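Local coordinates for protein alpha-glucosidase (PDB 5XFM) that hydrolyses beta-L-arabinopyranosides and alpha-galactosides as a bifunctional glycoside hydrolase of family 97 and binds a calcium ion, at residues 75-81 / 92-98; 170-174 / 434-439; 214-220 / 408-414. The protein carries 1 engineered substitution. All coordinates share one frame. Numbering follows the deposited sequence.

Contact 1: residues 75-81 / 92-98; sequences VDKIDTV and VHYRANE
Build 75-81 and 92-98 as extended strands running antiparallel, their axes 4.7 Å apart at closest and 175° between directions. Pair Asp76 with Glu98, Ile78 with Ala96 and Thr80 with Tyr94 as hydrogen-bonded pairs; Lys77-Asn97 and Asp79-Arg95 are the non-hydrogen-bonded pairs between them, and Val81-His93 follows as a third beyond Thr80-Tyr94. The backbone bonds come in reciprocal twos: Asp76 N to Glu98 O and Glu98 N to Asp76 O, Ile78 N to Ala96 O and Ala96 N to Ile78 O, all 2.9 Å, then Thr80 N to Tyr94 O at 2.9 Å and Tyr94 N to Thr80 O at 2.8 Å.

Among the polar side chains, the face with Lys77, Asp79, Arg95 and His93 matters. With chi1 t on both residues, His93 NE2 donates to Asp79 OD1 at 2.7 Å, a His-carboxylate hydrogen bond running diagonally from the Val81-His93 pair to the Asp79-Arg95 pair. Arg95 NH1 turns along its own strand to Asn97 OD1, 3.0 Å away.

Apolar contact lies on the other face: Ile78 CG2 meets Tyr94 CE2 diagonally at 3.8 Å. There Glu98 reaches on to Arg116 of strand 110-117 in a salt bridge. This is a beta hairpin at the border of one of the two large antiparallel sheets of the N-terminal domain, with strand 69-83 outermost.

Contact 2: residues 170-174 / 434-439; sequences KPSYE and GCTLPR. With CA (calcium ion), chain E.
Two loops without regular structure meet here, with Ser172 CA 4.9 Å from Gly434 CA and Tyr173 CA 5.9 Å from Thr436 CA. Start at Lys170, which leads through a cis peptide bond into Pro171. The carbonyl of Pro171 approaches the partner loop through water: one water oxygen lies 3.0 Å from Pro171 O and 2.7 Å from Gly434 O. Ser172 works the same way, a second water sitting 2.8 Å from Ser172 O and taking a hydrogen bond from Cys435 N at 3.0 Å. Its hydroxyl, chi1 p, donates from Ser172 OG to Glu174 OE1 at 2.9 Å.

Tyr173 adopts left-handed backbone angles (54/45) and, with chi1 m, lays one ring face against the backbone of Thr436 and Leu437. Thr436 CA stands over the ring face, 3.9 Å from the centroid in a CH-pi contact, and Tyr173 CE2 packs on Leu437 CB at 3.7 Å. Arg439 NH2 donates to Tyr173 OH at 3.2 Å, Arg439 NH1 to Thr436 OG1 at 2.7 Å; Asp408 is the phenol's stronger partner. Glu174 OE2 then binds calcium at 2.5 Å, and four waters of this site, together with Glu452 and Glu458, contribute to the coordination.

A loop of the N-terminal beta domain, between strands 153-156 and 178-182, thus reaches the loop that follows barrel strand 429-432 and precedes helix 441-444; Cys435 and Pro438 lean on neighbouring strand 448-451, while Arg439 forms a salt bridge back to Glu211 on strand 206-212.

Contact 3: residues 214-220 / 408-414; sequences VDSRYCG and DKQETMR
A helix side chain reaches out to hold a turn: Gln410, chi1 and chi2 both t, donates from NE2 to Ser216 O at 2.6 Å, while its OE1 accepts from the backbone of Ala251. The turn is a type I beta turn from Asp215 to Tyr218, closed by Tyr218 N to Asp215 O at 3.2 Å. Asp215 OD1 also accepts from Arg217 N at 2.9 Å, an Asx turn, and Arg217 NH2 makes a salt bridge to Asp215 OD2 at 2.6 Å.

Met413, chi1 and chi2 both m, points into the loop, its CG 3.4 Å from Tyr218 O and its SD 3.9 Å from Val214 CG1. Further along, Gly220 N donates to Asp408 O at 3.0 Å; a water links Gly220 O (3.0 Å) with Asp408 OD2 (2.7 Å), which also bonds to Tyr173. Lys409 takes the N-cap position. The motif is a combined Asx and beta turn docked on the opening turn of helix 410-425, joining N-terminal beta domain to TIM barrel.

Along the chain contact 1 closes first, within the N-terminal domain; contact 3 then opens and closes between the two segments of contact 2. Contacts 2 and 3 both join that domain to the TIM barrel, centres 13 Å apart, and meet through Asp408, whose carboxylate probably bonds to Tyr173 and Thr436, and through Arg439 packing on Val214 and Gly220. They use the loops after consecutive barrel strands 399-403 and 429-432, the end of such barrels where active sites lie. Contact 1 sits about 31 and 28 Å from their centres, on the sheet that also carries strands 153-156, 178-182 and 206-212 beside the domain interface.

Contact 1: residues 75-81 / 92-98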
loop_
_atom_site.group_PDB
_atom_site.type_symbol
_atom_site.label_atom_id
_atom_site.label_comp_id
_atom_site.label_asym_id
_atom_site.label_seq_id
_atom_site.Cartn_x
_atom_site.Cartn_y
_atom_site.Cartn_z
ATOM N N VAL A 75 17.411 26.766 4.891
ATOM C CA VAL A 75 17.324 25.917 3.710
ATOM C C VAL A 75 18.506 24.945 3.612
ATOM O O VAL A 75 19.624 25.276 4.002
ATOM C CB VAL A 75 17.245 26.773 2.424
ATOM C CG1 VAL A 75 18.494 27.640 2.278
ATOM C CG2 VAL A 75 17.037 25.892 1.191
ATOM N N ASP A 76 18.248 23.726 3.154
ATOM C CA ASP A 76 19.337 22.786 2.940
ATOM C C ASP A 76 19.112 21.919 1.713
ATOM O O ASP A 76 18.003 21.816 1.210
ATOM C CB ASP A 76 19.519 21.898 4.175
ATOM C CG ASP A 76 20.888 21.240 4.227
ATOM O OD1 ASP A 76 21.712 21.506 3.323
ATOM O OD2 ASP A 76 21.139 20.455 5.167
ATOM N N LYS A 77 20.187 21.317 1.222
ATOM C CA LYS A 77 20.111 20.455 0.056
ATOM C C LYS A 77 20.323 19.022 0.516
ATOM O O LYS A 77 21.302 18.716 1.193
ATOM C CB LYS A 77 21.147 20.867 -0.992
ATOM C CG LYS A 77 20.715 22.044 -1.858
ATOM C CD LYS A 77 21.626 22.216 -3.063
ATOM C CE LYS A 77 23.019 22.659 -2.612
ATOM N NZ LYS A 77 24.089 22.366 -3.607
ATOM N N ILE A 78 19.410 18.139 0.143
ATOM C CA ILE A 78 19.576 16.729 0.434
ATOM C C ILE A 78 19.920 15.964 -0.833
ATOM O O ILE A 78 19.244 16.096 -1.862
ATOM C CB ILE A 78 18.317 16.146 1.088
ATOM C CG1 ILE A 78 17.980 16.938 2.356
ATOM C CG2 ILE A 78 18.515 14.673 1.396
ATOM C CD1 ILE A 78 16.682 16.551 2.991
ATOM N N ASP A 79 20.988 15.179 -0.754
ATOM C CA ASP A 79 21.454 14.391 -1.884
ATOM C C ASP A 79 22.087 13.109 -1.365
ATOM O O ASP A 79 23.258 13.093 -0.986
ATOM C CB ASP A 79 22.449 15.190 -2.725
ATOM C CG ASP A 79 22.757 14.530 -4.054
ATOM O OD1 ASP A 79 22.751 13.283 -4.132
ATOM O OD2 ASP A 79 23.000 15.266 -5.033
ATOM N N THR A 80 21.311 12.031 -1.367
ATOM C CA THR A 80 21.761 10.777 -0.783
ATOM C C THR A 80 21.336 9.599 -1.647
ATOM O O THR A 80 20.495 9.738 -2.522
ATOM C CB THR A 80 21.203 10.581 0.643
ATOM O OG1 THR A 80 19.804 10.876 0.656
ATOM C CG2 THR A 80 21.906 11.496 1.629
ATOM N N VAL A 81 21.942 8.443 -1.406
ATOM C CA VAL A 81 21.569 7.213 -2.088
ATOM C C VAL A 81 21.187 6.181 -1.044
ATOM O O VAL A 81 21.860 6.047 -0.024
ATOM C CB VAL A 81 22.716 6.673 -2.981
ATOM C CG1 VAL A 81 22.347 5.331 -3.601
ATOM C CG2 VAL A 81 23.068 7.681 -4.052
ATOM N N VAL A 92 17.618 4.025 -4.810
ATOM C CA VAL A 92 17.106 5.380 -4.946
ATOM C C VAL A 92 18.176 6.453 -4.753
ATOM O O VAL A 92 18.926 6.448 -3.767
ATOM C CB VAL A 92 15.950 5.640 -3.958
ATOM C CG1 VAL A 92 15.474 7.089 -4.050
ATOM C CG2 VAL A 92 14.801 4.674 -4.221
ATOM N N HIS A 93 18.248 7.355 -5.732
ATOM C CA HIS A 93 19.033 8.575 -5.615
ATOM C C HIS A 93 18.100 9.718 -5.222
ATOM O O HIS A 93 17.446 10.321 -6.071
ATOM C CB HIS A 93 19.757 8.898 -6.923
ATOM C CG HIS A 93 20.635 10.112 -6.843
ATOM N ND1 HIS A 93 21.038 10.816 -7.959
ATOM C CD2 HIS A 93 21.204 10.734 -5.782
ATOM C CE1 HIS A 93 21.805 11.826 -7.587
ATOM N NE2 HIS A 93 21.923 11.797 -6.271
ATOM N N TYR A 94 18.033 9.995 -3.927
ATOM C CA TYR A 94 17.135 11.001 -3.387
ATOM C C TYR A 94 17.779 12.400 -3.380
ATOM O O TYR A 94 18.808 12.640 -2.741
ATOM C CB TYR A 94 16.703 10.588 -1.978
ATOM C CG TYR A 94 15.785 11.564 -1.295
ATOM C CD1 TYR A 94 14.641 12.042 -1.931
ATOM C CD2 TYR A 94 16.047 11.992 -0.001
ATOM C CE1 TYR A 94 13.796 12.940 -1.295
ATOM C CE2 TYR A 94 15.209 12.885 0.643
ATOM C CZ TYR A 94 14.088 13.356 -0.007
ATOM O OH TYR A 94 13.263 14.245 0.637
ATOM N N ARG A 95 17.133 13.315 -4.094
ATOM C CA ARG A 95 17.594 14.687 -4.280
ATOM C C ARG A 95 16.431 15.626 -4.012
ATOM O O ARG A 95 15.430 15.598 -4.726
ATOM C CB ARG A 95 18.137 14.872 -5.701
ATOM C CG ARG A 95 18.546 16.281 -6.101
ATOM C CD ARG A 95 19.586 16.925 -5.193
ATOM N NE ARG A 95 19.878 18.293 -5.627
ATOM C CZ ARG A 95 19.307 19.386 -5.129
ATOM N NH1 ARG A 95 18.424 19.287 -4.148
ATOM N NH2 ARG A 95 19.625 20.584 -5.604
ATOM N N ALA A 96 16.558 16.452 -2.978
ATOM C CA ALA A 96 15.464 17.341 -2.600
ATOM C C ALA A 96 15.963 18.627 -1.957
ATOM O O ALA A 96 17.102 18.702 -1.492
ATOM C CB ALA A 96 14.514 16.632 -1.659
ATOM N N ASN A 97 15.109 19.643 -1.934
ATOM C CA ASN A 97 15.417 20.858 -1.192
ATOM C C ASN A 97 14.558 20.959 0.057
ATOM O O ASN A 97 13.354 20.727 0.012
ATOM C CB ASN A 97 15.245 22.099 -2.071
ATOM C CG ASN A 97 16.310 22.201 -3.146
ATOM O OD1 ASN A 97 17.463 21.836 -2.926
ATOM N ND2 ASN A 97 15.927 22.693 -4.318
ATOM N N GLU A 98 15.196 21.297 1.169
ATOM C CA GLU A 98 14.543 21.321 2.468
ATOM C C GLU A 98 14.376 22.731 3.021
ATOM O O GLU A 98 15.347 23.479 3.164
ATOM C CB GLU A 98 15.329 20.479 3.469
ATOM C CG GLU A 98 14.649 20.343 4.813
ATOM C CD GLU A 98 15.540 19.675 5.843
ATOM O OE1 GLU A 98 15.268 18.507 6.190
ATOM O OE2 GLU A 98 16.519 20.312 6.291
#

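Contact 2: residues 170-174 / 434-439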
loop_
_atom_site.group_PDB
_atom_site.type_symbol
_atom_site.label_atom_id
_atom_site.label_comp_id
_atom_site.label_asym_id
_atom_site.label_seq_id
_atom_site.Cartn_x
_atom_site.Cartn_y
_atom_site.Cartn_z
ATOM N N LYS A 170 -14.360 -3.892 11.392
ATOM C CA LYS A 170 -14.079 -2.658 10.671
ATOM C C LYS A 170 -13.780 -1.512 11.646
ATOM O O LYS A 170 -14.267 -1.521 12.780
ATOM C CB LYS A 170 -15.240 -2.308 9.722
ATOM C CG LYS A 170 -15.047 -2.953 8.347
ATOM C CD LYS A 170 -16.210 -2.757 7.397
ATOM C CE LYS A 170 -15.937 -3.519 6.098
ATOM N NZ LYS A 170 -16.694 -3.015 4.915
ATOM N N PRO A 171 -12.989 -0.512 11.205
ATOM C CA PRO A 171 -12.403 -0.327 9.866
ATOM C C PRO A 171 -11.283 -1.302 9.525
ATOM O O PRO A 171 -10.546 -1.730 10.420
ATOM C CB PRO A 171 -11.851 1.108 9.916
ATOM C CG PRO A 171 -12.538 1.758 11.103
ATOM C CD PRO A 171 -12.698 0.635 12.081
ATOM N N SER A 172 -11.152 -1.631 8.241
ATOM C CA SER A 172 -10.118 -2.565 7.794
ATOM C C SER A 172 -9.579 -2.187 6.415
ATOM O O SER A 172 -8.957 -3.005 5.735
ATOM C CB SER A 172 -10.664 -4.002 7.774
ATOM O OG SER A 172 -11.930 -4.071 7.128
ATOM N N TYR A 173 -9.816 -0.937 6.020
ATOM C CA TYR A 173 -9.322 -0.401 4.756
ATOM C C TYR A 173 -9.756 -1.282 3.596
ATOM O O TYR A 173 -8.969 -1.617 2.709
ATOM C CB TYR A 173 -7.793 -0.247 4.809
ATOM C CG TYR A 173 -7.360 0.962 5.603
ATOM C CD1 TYR A 173 -7.759 1.120 6.926
ATOM C CD2 TYR A 173 -6.551 1.945 5.039
ATOM C CE1 TYR A 173 -7.377 2.218 7.661
ATOM C CE2 TYR A 173 -6.156 3.054 5.774
ATOM C CZ TYR A 173 -6.575 3.182 7.085
ATOM O OH TYR A 173 -6.197 4.274 7.831
ATOM N N GLU A 174 -11.024 -1.670 3.623
ATOM C CA GLU A 174 -11.575 -2.546 2.602
ATOM C C GLU A 174 -12.823 -1.937 1.968
ATOM O O GLU A 174 -13.907 -2.496 2.055
ATOM C CB GLU A 174 -11.876 -3.929 3.201
ATOM C CG GLU A 174 -10.648 -4.841 3.253
ATOM C CD GLU A 174 -10.788 -6.013 4.224
ATOM O OE1 GLU A 174 -11.750 -6.045 5.014
ATOM O OE2 GLU A 174 -9.945 -6.932 4.165
ATOM N N GLY A 434 -6.550 -7.399 7.461
ATOM C CA GLY A 434 -7.618 -6.769 8.222
ATOM C C GLY A 434 -7.060 -5.558 8.917
ATOM O O GLY A 434 -7.296 -5.342 10.106
ATOM N N CYS A 435 -6.335 -4.755 8.146
ATOM C CA CYS A 435 -5.350 -3.839 8.708
ATOM C C CYS A 435 -5.372 -2.468 8.065
ATOM O O CYS A 435 -6.114 -2.212 7.108
ATOM C CB CYS A 435 -3.946 -4.435 8.556
ATOM S SG CYS A 435 -3.462 -4.720 6.818
ATOM N N THR A 436 -4.538 -1.586 8.599
ATOM C CA THR A 436 -4.426 -0.247 8.069
ATOM C C THR A 436 -3.385 -0.186 6.964
ATOM O O THR A 436 -2.603 -1.128 6.778
ATOM C CB THR A 436 -4.061 0.745 9.164
ATOM O OG1 THR A 436 -4.186 2.087 8.672
ATOM C CG2 THR A 436 -2.641 0.495 9.681
ATOM N N LEU A 437 -3.382 0.933 6.244
ATOM C CA LEU A 437 -2.418 1.180 5.183
ATOM C C LEU A 437 -1.005 1.189 5.754
ATOM O O LEU A 437 -0.786 1.737 6.832
ATOM C CB LEU A 437 -2.712 2.520 4.498
ATOM C CG LEU A 437 -1.826 2.942 3.327
ATOM C CD1 LEU A 437 -2.283 2.196 2.089
ATOM C CD2 LEU A 437 -1.847 4.456 3.086
ATOM N N PRO A 438 -0.044 0.563 5.047
ATOM C CA PRO A 438 1.361 0.639 5.457
ATOM C C PRO A 438 1.901 2.039 5.192
ATOM O O PRO A 438 1.569 2.644 4.171
ATOM C CB PRO A 438 2.046 -0.402 4.572
ATOM C CG PRO A 438 1.198 -0.438 3.343
ATOM C CD PRO A 438 -0.212 -0.254 3.830
ATOM N N ARG A 439 2.691 2.569 6.111
ATOM C CA ARG A 439 3.145 3.943 5.968
ATOM C C ARG A 439 4.672 4.015 5.935
ATOM O O ARG A 439 5.306 4.459 6.895
ATOM C CB ARG A 439 2.556 4.790 7.094
ATOM C CG ARG A 439 1.127 5.260 6.799
ATOM C CD ARG A 439 0.264 5.131 8.041
ATOM N NE ARG A 439 -1.052 5.762 7.949
ATOM C CZ ARG A 439 -2.204 5.097 7.898
ATOM N NH1 ARG A 439 -2.212 3.772 7.898
ATOM N NH2 ARG A 439 -3.352 5.759 7.841
HETATM CA CA CA E . -9.496 -9.335 4.832
HETATM O O HOH W 1 -7.743 -2.783 10.886
HETATM O O HOH W 2 -7.366 -5.292 5.402
HETATM O O HOH W 3 -11.909 -9.166 5.477
HETATM O O HOH W 4 -9.521 -9.062 7.176
HETATM O O HOH W 5 -11.389 -11.389 5.381
HETATM O O HOH W 6 -8.100 -11.231 5.365
#

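Contact 3: residues 214-220 / 408-414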
loop_
_atom_site.group_PDB
_atom_site.type_symbol
_atom_site.label_atom_id
_atom_site.label_comp_id
_atom_site.label_asym_id
_atom_site.label_seq_id
_atom_site.Cartn_x
_atom_site.Cartn_y
_atom_site.Cartn_z
ATOM N N VAL A 214 4.527 6.711 10.064
ATOM C CA VAL A 214 3.680 6.476 11.226
ATOM C C VAL A 214 4.110 5.221 11.976
ATOM O O VAL A 214 4.118 4.117 11.423
ATOM C CB VAL A 214 2.200 6.338 10.838
ATOM C CG1 VAL A 214 1.362 5.927 12.054
ATOM C CG2 VAL A 214 1.696 7.629 10.210
ATOM N N ASP A 215 4.481 5.401 13.238
ATOM C CA ASP A 215 4.834 4.277 14.085
ATOM C C ASP A 215 4.156 4.442 15.424
ATOM O O ASP A 215 3.143 5.128 15.528
ATOM C CB ASP A 215 6.356 4.153 14.250
ATOM C CG ASP A 215 7.025 5.461 14.670
ATOM O OD1 ASP A 215 6.463 6.210 15.502
ATOM O OD2 ASP A 215 8.134 5.733 14.166
ATOM N N SER A 216 4.747 3.861 16.459
ATOM C CA SER A 216 4.142 3.862 17.784
ATOM C C SER A 216 3.966 5.268 18.369
ATOM O O SER A 216 3.224 5.454 19.331
ATOM C CB SER A 216 4.965 2.979 18.731
ATOM O OG SER A 216 6.246 3.521 18.971
ATOM N N ARG A 217 4.661 6.252 17.802
ATOM C CA ARG A 217 4.656 7.605 18.358
ATOM C C ARG A 217 3.494 8.477 17.869
ATOM O O ARG A 217 3.405 9.646 18.225
ATOM C CB ARG A 217 5.992 8.295 18.061
ATOM C CG ARG A 217 7.112 7.853 19.002
ATOM C CD ARG A 217 8.496 8.199 18.480
ATOM N NE ARG A 217 8.820 7.471 17.256
ATOM C CZ ARG A 217 9.783 7.823 16.406
ATOM N NH1 ARG A 217 10.521 8.904 16.642
ATOM N NH2 ARG A 217 10.006 7.098 15.317
ATOM N N TYR A 218 2.586 7.913 17.080
ATOM C CA TYR A 218 1.454 8.695 16.597
ATOM C C TYR A 218 0.281 7.787 16.256
ATOM O O TYR A 218 0.352 6.570 16.419
ATOM C CB TYR A 218 1.858 9.510 15.368
ATOM C CG TYR A 218 1.284 10.916 15.274
ATOM C CD1 TYR A 218 1.830 11.960 16.015
ATOM C CD2 TYR A 218 0.244 11.210 14.399
ATOM C CE1 TYR A 218 1.345 13.251 15.915
ATOM C CE2 TYR A 218 -0.255 12.508 14.289
ATOM C CZ TYR A 218 0.302 13.525 15.051
ATOM O OH TYR A 218 -0.182 14.814 14.951
ATOM N N CYS A 219 -0.794 8.392 15.772
ATOM C CA CYS A 219 -1.932 7.646 15.264
ATOM C C CYS A 219 -1.858 7.626 13.743
ATOM O O CYS A 219 -1.146 8.433 13.146
ATOM C CB CYS A 219 -3.241 8.287 15.728
ATOM S SG CYS A 219 -3.428 10.002 15.169
ATOM N N GLY A 220 -2.581 6.704 13.119
ATOM C CA GLY A 220 -2.754 6.738 11.678
ATOM C C GLY A 220 -3.794 7.797 11.367
ATOM O O GLY A 220 -4.756 7.951 12.115
ATOM N N ASP A 408 -7.029 2.662 13.835
ATOM C CA ASP A 408 -5.907 3.551 13.557
ATOM C C ASP A 408 -5.345 4.219 14.802
ATOM O O ASP A 408 -4.411 5.014 14.714
ATOM C CB ASP A 408 -6.333 4.630 12.542
ATOM C CG ASP A 408 -6.139 4.194 11.090
ATOM O OD1 ASP A 408 -5.409 3.213 10.836
ATOM O OD2 ASP A 408 -6.718 4.845 10.192
ATOM N N LYS A 409 -5.918 3.910 15.959
ATOM C CA LYS A 409 -5.454 4.521 17.196
ATOM C C LYS A 409 -4.002 4.155 17.499
ATOM O O LYS A 409 -3.535 3.072 17.130
ATOM C CB LYS A 409 -6.356 4.121 18.354
ATOM C CG LYS A 409 -7.715 4.789 18.325
ATOM C CD LYS A 409 -8.593 4.301 19.464
ATOM C CE LYS A 409 -9.860 5.137 19.585
ATOM N NZ LYS A 409 -10.826 4.500 20.522
ATOM N N GLN A 410 -3.316 5.058 18.195
ATOM C CA GLN A 410 -1.908 4.904 18.531
ATOM C C GLN A 410 -1.640 3.587 19.283
ATOM O O GLN A 410 -0.589 2.986 19.126
ATOM C CB GLN A 410 -1.432 6.126 19.342
ATOM C CG GLN A 410 -0.014 6.007 19.903
ATOM C CD GLN A 410 0.545 7.317 20.429
ATOM O OE1 GLN A 410 -0.184 8.156 20.958
ATOM N NE2 GLN A 410 1.859 7.477 20.329
ATOM N N GLU A 411 -2.597 3.159 20.098
ATOM C CA GLU A 411 -2.585 1.859 20.784
ATOM C C GLU A 411 -2.411 0.679 19.799
ATOM O O GLU A 411 -1.689 -0.309 20.056
ATOM C CB GLU A 411 -3.884 1.726 21.591
ATOM C CG GLU A 411 -4.105 0.421 22.309
ATOM C CD GLU A 411 -5.163 0.549 23.397
ATOM O OE1 GLU A 411 -5.130 1.558 24.138
ATOM O OE2 GLU A 411 -6.027 -0.350 23.504
ATOM N N THR A 412 -3.072 0.802 18.656
ATOM C CA THR A 412 -3.002 -0.212 17.629
ATOM C C THR A 412 -1.663 -0.125 16.918
ATOM O O THR A 412 -1.064 -1.152 16.584
ATOM C CB THR A 412 -4.159 -0.078 16.615
ATOM O OG1 THR A 412 -5.382 0.145 17.323
ATOM C CG2 THR A 412 -4.291 -1.347 15.774
ATOM N N MET A 413 -1.192 1.100 16.682
ATOM C CA MET A 413 0.146 1.309 16.122
ATOM C C MET A 413 1.194 0.628 17.004
ATOM O O MET A 413 2.117 -0.047 16.509
ATOM C CB MET A 413 0.464 2.803 15.989
ATOM C CG MET A 413 -0.495 3.579 15.091
ATOM S SD MET A 413 -0.578 2.895 13.425
ATOM C CE MET A 413 -2.212 2.163 13.484
ATOM N N ARG A 414 1.037 0.813 18.313
ATOM C CA ARG A 414 1.903 0.181 19.301
ATOM C C ARG A 414 1.887 -1.319 19.088
ATOM O O ARG A 414 2.947 -1.964 19.074
ATOM C CB ARG A 414 1.462 0.526 20.726
ATOM C CG ARG A 414 1.846 1.925 21.172
ATOM C CD ARG A 414 1.282 2.251 22.551
ATOM N NE ARG A 414 1.539 3.643 22.924
ATOM C CZ ARG A 414 0.606 4.497 23.337
ATOM N NH1 ARG A 414 -0.656 4.105 23.438
ATOM N NH2 ARG A 414 0.933 5.741 23.654
HETATM O O HOH W 7 -7.466 7.366 10.907
#